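Local coordinates for protein phosphoribosylaminoimidazole-succinocarboxamide synthase (Thermotoga maritima, PDB 1KUT) that catalyses the ATP-dependent joining of L-aspartate to a carboxylated aminoimidazole ribonucleotide, a step of de novo purine biosynthesis that yields SAICAR, at residues 15-26 with 35-47. Sequence-based numbering, arbitrary orientation.
Sequences DYALLEFKDDIT and VLTGKGSICAETT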
ATOM      1  N   ASP B  15      -9.796  27.442  23.273  1.00 41.35           N
ATOM      2  CA  ASP B  15      -9.674  27.602  21.837  1.00 40.89           C
ATOM      3  C   ASP B  15      -8.481  26.788  21.368  1.00 40.25           C
ATOM      4  O   ASP B  15      -8.616  25.913  20.511  1.00 40.39           O
ATOM      5  CB  ASP B  15      -9.512  29.089  21.490  1.00 41.20           C
ATOM      6  CG  ASP B  15     -10.771  29.902  21.817  1.00 41.74           C
ATOM      7  OD1 ASP B  15     -11.879  29.478  21.409  1.00 41.85           O
ATOM      8  OD2 ASP B  15     -10.662  30.961  22.476  1.00 42.01           O
ATOM      9  N   TYR B  16      -7.321  27.056  21.957  1.00 39.20           N
ATOM     10  CA  TYR B  16      -6.109  26.326  21.608  1.00 38.00           C
ATOM     11  C   TYR B  16      -6.019  25.013  22.368  1.00 36.72           C
ATOM     12  O   TYR B  16      -6.847  24.710  23.238  1.00 36.62           O
ATOM     13  CB  TYR B  16      -4.874  27.169  21.913  1.00 38.25           C
ATOM     14  CG  TYR B  16      -4.803  28.430  21.093  1.00 38.61           C
ATOM     15  CD1 TYR B  16      -4.400  28.397  19.760  1.00 38.51           C
ATOM     16  CD2 TYR B  16      -5.157  29.665  21.649  1.00 39.02           C
ATOM     17  CE1 TYR B  16      -4.350  29.566  18.996  1.00 38.81           C
ATOM     18  CE2 TYR B  16      -5.110  30.841  20.895  1.00 38.94           C
ATOM     19  CZ  TYR B  16      -4.709  30.784  19.571  1.00 39.10           C
ATOM     20  OH  TYR B  16      -4.690  31.941  18.819  1.00 39.36           O
ATOM     21  N   ALA B  17      -5.007  24.230  22.027  1.00 35.24           N
ATOM     22  CA  ALA B  17      -4.805  22.947  22.677  1.00 33.84           C
ATOM     23  C   ALA B  17      -3.388  22.917  23.196  1.00 32.80           C
ATOM     24  O   ALA B  17      -2.565  23.723  22.796  1.00 32.20           O
ATOM     25  CB  ALA B  17      -5.031  21.809  21.677  1.00 33.52           C
ATOM     26  N   LEU B  18      -3.104  21.994  24.102  1.00 32.36           N
ATOM     27  CA  LEU B  18      -1.754  21.871  24.636  1.00 31.78           C
ATOM     28  C   LEU B  18      -1.249  20.472  24.305  1.00 31.54           C
ATOM     29  O   LEU B  18      -1.991  19.495  24.377  1.00 31.42           O
ATOM     30  CB  LEU B  18      -1.733  22.094  26.159  1.00 31.53           C
ATOM     31  CG  LEU B  18      -1.917  23.512  26.713  1.00 31.12           C
ATOM     32  CD1 LEU B  18      -1.817  23.461  28.232  1.00 30.95           C
ATOM     33  CD2 LEU B  18      -0.853  24.455  26.145  1.00 30.91           C
ATOM     34  N   LEU B  19       0.015  20.384  23.929  1.00 31.25           N
ATOM     35  CA  LEU B  19       0.602  19.105  23.589  1.00 31.28           C
ATOM     36  C   LEU B  19       1.832  18.914  24.465  1.00 31.44           C
ATOM     37  O   LEU B  19       2.860  19.593  24.288  1.00 31.53           O
ATOM     38  CB  LEU B  19       0.978  19.087  22.104  1.00 30.91           C
ATOM     39  CG  LEU B  19       1.611  17.820  21.519  1.00 30.94           C
ATOM     40  CD1 LEU B  19       0.693  16.624  21.729  1.00 30.62           C
ATOM     41  CD2 LEU B  19       1.861  18.041  20.025  1.00 30.81           C
ATOM     42  N   GLU B  20       1.717  18.011  25.429  1.00 31.46           N
ATOM     43  CA  GLU B  20       2.828  17.742  26.325  1.00 32.03           C
ATOM     44  C   GLU B  20       3.602  16.517  25.893  1.00 31.76           C
ATOM     45  O   GLU B  20       3.038  15.441  25.714  1.00 31.11           O
ATOM     46  CB  GLU B  20       2.341  17.530  27.749  1.00 32.83           C
ATOM     47  CG  GLU B  20       3.463  17.182  28.693  1.00 34.13           C
ATOM     48  CD  GLU B  20       2.977  16.978  30.101  1.00 35.13           C
ATOM     49  OE1 GLU B  20       3.811  16.643  30.973  1.00 35.76           O
ATOM     50  OE2 GLU B  20       1.757  17.155  30.335  1.00 35.82           O
ATOM     51  N   PHE B  21       4.906  16.681  25.750  1.00 31.90           N
ATOM     52  CA  PHE B  21       5.735  15.572  25.335  1.00 32.20           C
ATOM     53  C   PHE B  21       6.180  14.758  26.537  1.00 32.75           C
ATOM     54  O   PHE B  21       6.669  15.309  27.513  1.00 32.70           O
ATOM     55  CB  PHE B  21       6.938  16.102  24.549  1.00 31.47           C
ATOM     56  CG  PHE B  21       6.589  16.578  23.155  1.00 30.91           C
ATOM     57  CD1 PHE B  21       5.641  17.579  22.963  1.00 30.62           C
ATOM     58  CD2 PHE B  21       7.197  16.011  22.037  1.00 30.17           C
ATOM     59  CE1 PHE B  21       5.306  18.006  21.681  1.00 30.24           C
ATOM     60  CE2 PHE B  21       6.863  16.436  20.759  1.00 29.90           C
ATOM     61  CZ  PHE B  21       5.919  17.432  20.581  1.00 29.82           C
ATOM     62  N   LYS B  22       5.979  13.445  26.465  1.00 33.95           N
ATOM     63  CA  LYS B  22       6.375  12.545  27.542  1.00 35.54           C
ATOM     64  C   LYS B  22       7.818  12.092  27.325  1.00 36.65           C
ATOM     65  O   LYS B  22       8.432  12.437  26.317  1.00 36.43           O
ATOM     66  CB  LYS B  22       5.446  11.329  27.597  1.00 35.41           C
ATOM     67  CG  LYS B  22       4.032  11.647  28.083  1.00 35.91           C
ATOM     68  CD  LYS B  22       3.193  10.381  28.269  1.00 35.63           C
ATOM     69  CE  LYS B  22       2.847   9.730  26.934  1.00 36.12           C
ATOM     70  NZ  LYS B  22       2.005   8.494  27.110  1.00 36.37           N
ATOM     71  N   ASP B  23       8.353  11.316  28.265  1.00 38.39           N
ATOM     72  CA  ASP B  23       9.734  10.840  28.172  1.00 40.05           C
ATOM     73  C   ASP B  23       9.845   9.373  27.752  1.00 41.07           C
ATOM     74  O   ASP B  23      10.940   8.807  27.756  1.00 40.97           O
ATOM     75  CB  ASP B  23      10.435  11.033  29.517  1.00 40.25           C
ATOM     76  CG  ASP B  23      10.424  12.471  29.980  1.00 40.77           C
ATOM     77  OD1 ASP B  23      10.564  12.704  31.195  1.00 41.01           O
ATOM     78  OD2 ASP B  23      10.285  13.375  29.133  1.00 41.59           O
ATOM     79  N   ASP B  24       8.715   8.775  27.386  1.00 42.53           N
ATOM     80  CA  ASP B  24       8.648   7.371  26.967  1.00 44.23           C
ATOM     81  C   ASP B  24       9.373   7.057  25.650  1.00 45.26           C
ATOM     82  O   ASP B  24       9.763   7.959  24.904  1.00 45.39           O
ATOM     83  CB  ASP B  24       7.183   6.948  26.819  1.00 44.47           C
ATOM     84  CG  ASP B  24       6.334   7.332  28.020  1.00 45.22           C
ATOM     85  OD1 ASP B  24       5.093   7.191  27.940  1.00 45.63           O
ATOM     86  OD2 ASP B  24       6.903   7.774  29.045  1.00 45.61           O
ATOM     87  N   ILE B  25       9.536   5.763  25.370  1.00 46.36           N
ATOM     88  CA  ILE B  25      10.178   5.297  24.137  1.00 47.21           C
ATOM     89  C   ILE B  25       9.387   4.106  23.595  1.00 47.85           C
ATOM     90  O   ILE B  25       8.572   3.524  24.312  1.00 48.18           O
ATOM     91  CB  ILE B  25      11.625   4.827  24.381  1.00 47.38           C
ATOM     92  CG1 ILE B  25      12.422   5.921  25.101  1.00 47.55           C
ATOM     93  CG2 ILE B  25      12.284   4.467  23.042  1.00 47.40           C
ATOM     94  CD1 ILE B  25      12.578   7.210  24.303  1.00 47.68           C
ATOM     95  N   THR B  26       9.626   3.747  22.334  1.00 48.37           N
ATOM     96  CA  THR B  26       8.940   2.614  21.709  1.00 48.68           C
ATOM     97  C   THR B  26       9.921   1.734  20.927  1.00 48.95           C
ATOM     98  O   THR B  26      11.116   2.105  20.860  1.00 49.18           O
ATOM     99  CB  THR B  26       7.832   3.088  20.745  1.00 48.74           C
ATOM    100  OG1 THR B  26       8.408   3.901  19.716  1.00 48.80           O
ATOM    101  CG2 THR B  26       6.775   3.891  21.498  1.00 48.77           C
ATOM    102  N   VAL B  35      11.842   4.655  29.243  1.00 47.14           N
ATOM    103  CA  VAL B  35      11.602   6.060  29.548  1.00 45.81           C
ATOM    104  C   VAL B  35      12.874   6.825  29.932  1.00 44.93           C
ATOM    105  O   VAL B  35      13.305   6.806  31.093  1.00 44.79           O
ATOM    106  CB  VAL B  35      10.537   6.183  30.675  1.00 45.67           C
ATOM    107  CG1 VAL B  35      10.862   5.217  31.793  1.00 45.83           C
ATOM    108  CG2 VAL B  35      10.474   7.613  31.208  1.00 45.48           C
ATOM    109  N   LEU B  36      13.475   7.485  28.941  1.00 43.97           N
ATOM    110  CA  LEU B  36      14.686   8.282  29.151  1.00 43.00           C
ATOM    111  C   LEU B  36      14.295   9.616  29.767  1.00 42.26           C
ATOM    112  O   LEU B  36      13.289  10.220  29.378  1.00 42.43           O
ATOM    113  CB  LEU B  36      15.413   8.546  27.828  1.00 43.07           C
ATOM    114  CG  LEU B  36      16.063   7.378  27.077  1.00 43.67           C
ATOM    115  CD1 LEU B  36      16.422   7.841  25.669  1.00 43.62           C
ATOM    116  CD2 LEU B  36      17.310   6.873  27.819  1.00 43.46           C
ATOM    117  N   THR B  37      15.110  10.081  30.711  1.00 41.20           N
ATOM    118  CA  THR B  37      14.864  11.340  31.407  1.00 39.79           C
ATOM    119  C   THR B  37      15.121  12.595  30.572  1.00 38.40           C
ATOM    120  O   THR B  37      16.183  12.745  29.964  1.00 38.07           O
ATOM    121  CB  THR B  37      15.729  11.426  32.689  1.00 40.25           C
ATOM    122  OG1 THR B  37      15.590  12.724  33.280  1.00 40.60           O
ATOM    123  CG2 THR B  37      17.200  11.173  32.362  1.00 40.50           C
ATOM    124  N   GLY B  38      14.138  13.496  30.553  1.00 37.02           N
ATOM    125  CA  GLY B  38      14.270  14.748  29.821  1.00 35.10           C
ATOM    126  C   GLY B  38      14.165  14.655  28.312  1.00 33.74           C
ATOM    127  O   GLY B  38      14.430  15.618  27.606  1.00 33.52           O
ATOM    128  N   LYS B  39      13.769  13.492  27.817  1.00 32.53           N
ATOM    129  CA  LYS B  39      13.626  13.270  26.388  1.00 31.27           C
ATOM    130  C   LYS B  39      12.403  14.028  25.797  1.00 30.42           C
ATOM    131  O   LYS B  39      12.421  14.450  24.634  1.00 29.92           O
ATOM    132  CB  LYS B  39      13.539  11.756  26.157  1.00 31.31           C
ATOM    133  CG  LYS B  39      13.286  11.298  24.735  1.00 32.08           C
ATOM    134  CD  LYS B  39      11.811  11.095  24.507  1.00 32.44           C
ATOM    135  CE  LYS B  39      11.555  10.360  23.215  1.00 32.96           C
ATOM    136  NZ  LYS B  39      10.095  10.209  23.005  1.00 33.27           N
ATOM    137  N   GLY B  40      11.362  14.222  26.608  1.00 29.42           N
ATOM    138  CA  GLY B  40      10.178  14.930  26.144  1.00 28.19           C
ATOM    139  C   GLY B  40      10.463  16.396  25.864  1.00 27.77           C
ATOM    140  O   GLY B  40       9.978  16.962  24.882  1.00 27.73           O
ATOM    141  N   SER B  41      11.262  17.014  26.730  1.00 27.24           N
ATOM    142  CA  SER B  41      11.636  18.421  26.596  1.00 26.39           C
ATOM    143  C   SER B  41      12.464  18.623  25.336  1.00 25.76           C
ATOM    144  O   SER B  41      12.339  19.630  24.639  1.00 25.57           O
ATOM    145  CB  SER B  41      12.451  18.842  27.815  1.00 26.80           C
ATOM    146  OG  SER B  41      11.850  18.322  28.998  1.00 28.43           O
ATOM    147  N   ILE B  42      13.317  17.644  25.060  1.00 25.15           N
ATOM    148  CA  ILE B  42      14.191  17.668  23.899  1.00 24.63           C
ATOM    149  C   ILE B  42      13.365  17.643  22.616  1.00 24.04           C
ATOM    150  O   ILE B  42      13.564  18.465  21.729  1.00 23.35           O
ATOM    151  CB  ILE B  42      15.170  16.450  23.942  1.00 24.63           C
ATOM    152  CG1 ILE B  42      16.365  16.799  24.837  1.00 24.98           C
ATOM    153  CG2 ILE B  42      15.606  16.051  22.544  1.00 24.56           C
ATOM    154  CD1 ILE B  42      17.374  15.682  25.001  1.00 24.71           C
ATOM    155  N   CYS B  43      12.425  16.709  22.536  1.00 23.49           N
ATOM    156  CA  CYS B  43      11.592  16.578  21.347  1.00 23.13           C
ATOM    157  C   CYS B  43      10.641  17.767  21.170  1.00 22.42           C
ATOM    158  O   CYS B  43      10.436  18.246  20.055  1.00 22.47           O
ATOM    159  CB  CYS B  43      10.818  15.252  21.399  1.00 23.32           C
ATOM    160  SG  CYS B  43      11.885  13.767  21.120  1.00 25.50           S
ATOM    161  N   ALA B  44      10.081  18.256  22.271  1.00 21.69           N
ATOM    162  CA  ALA B  44       9.179  19.393  22.209  1.00 21.21           C
ATOM    163  C   ALA B  44       9.910  20.563  21.577  1.00 20.97           C
ATOM    164  O   ALA B  44       9.410  21.187  20.641  1.00 21.11           O
ATOM    165  CB  ALA B  44       8.689  19.771  23.617  1.00 20.87           C
ATOM    166  N   GLU B  45      11.108  20.852  22.068  1.00 20.48           N
ATOM    167  CA  GLU B  45      11.860  21.975  21.520  1.00 20.20           C
ATOM    168  C   GLU B  45      12.354  21.800  20.079  1.00 19.53           C
ATOM    169  O   GLU B  45      12.310  22.748  19.298  1.00 19.14           O
ATOM    170  CB  GLU B  45      13.031  22.331  22.431  1.00 20.42           C
ATOM    171  CG  GLU B  45      13.827  23.515  21.945  1.00 20.98           C
ATOM    172  CD  GLU B  45      14.978  23.851  22.875  1.00 22.58           C
ATOM    173  OE1 GLU B  45      15.749  24.788  22.546  1.00 22.23           O
ATOM    174  OE2 GLU B  45      15.103  23.176  23.936  1.00 23.16           O
ATOM    175  N   THR B  46      12.830  20.619  19.696  1.00 19.31           N
ATOM    176  CA  THR B  46      13.280  20.492  18.314  1.00 18.85           C
ATOM    177  C   THR B  46      12.051  20.544  17.394  1.00 17.86           C
ATOM    178  O   THR B  46      12.129  21.034  16.281  1.00 17.43           O
ATOM    179  CB  THR B  46      14.165  19.219  18.074  1.00 19.23           C
ATOM    180  OG1 THR B  46      13.404  18.174  17.471  1.00 20.16           O
ATOM    181  CG2 THR B  46      14.758  18.733  19.377  1.00 19.29           C
ATOM    182  N   THR B  47      10.903  20.086  17.873  1.00 17.35           N
ATOM    183  CA  THR B  47       9.683  20.165  17.068  1.00 16.76           C
ATOM    184  C   THR B  47       9.348  21.638  16.818  1.00 17.04           C
ATOM    185  O   THR B  47       9.106  22.040  15.680  1.00 17.37           O
ATOM    186  CB  THR B  47       8.474  19.513  17.793  1.00 16.37           C
ATOM    187  OG1 THR B  47       8.710  18.111  17.937  1.00 15.14           O
ATOM    188  CG2 THR B  47       7.176  19.721  17.002  1.00 15.62           C
TER
HETATM  189  O   HOH W   1      11.167  15.817  29.681  1.00 36.85           O
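Three groups grip OD2 of D23: the backbone N of G40 donates to it over 2.9 Å, a water that also bonds S41 OG donates over 2.7 Å, and R70, just before the neighbouring strand 71-74, adds a salt bridge. The carboxylate thus ties the loop after strand 16-21, a central strand of the antiparallel five-stranded sheet, to the first turn of helix 39-55, behind the N-cap residue G38 and a type II turn from L36 to K39. G40 N meets OD2 on the anti side, 29° out of the carboxylate plane; the positive end of the helix dipole probably helps to hold the charge there. G40, without a side chain, is packed tightly against the strand end, its CA 3.0 Å from K22 O. One turn along the helix, the F21 ring lies flat on the backbone of A44, whose CA stands 3.8 Å above the ring centre, almost on the normal. T47 OG1 comes in obliquely near F21 CE2, as C43 CB does near CD2, while donating 2.7 Å to C43 O from above the carbonyl plane. F21 leaves the strand toward the helix, and with CG anti to the carbonyl carbon (chi1 -74°) its ring is laid over A44. An alanine here would keep the CB but is likely to leave A44 CA and C43 CB without their ring, opening a gap between strand and helix. Beyond D23, a single beta bridge pairs D24 with V35. K39, its chain bent at chi2, crosses I25 obliquely, with CE tight against CD1, and is salt-bridged to D190; its NZ also donates to D24 O over 3.0 Å, nearly in line with the carbonyl bond at 168°.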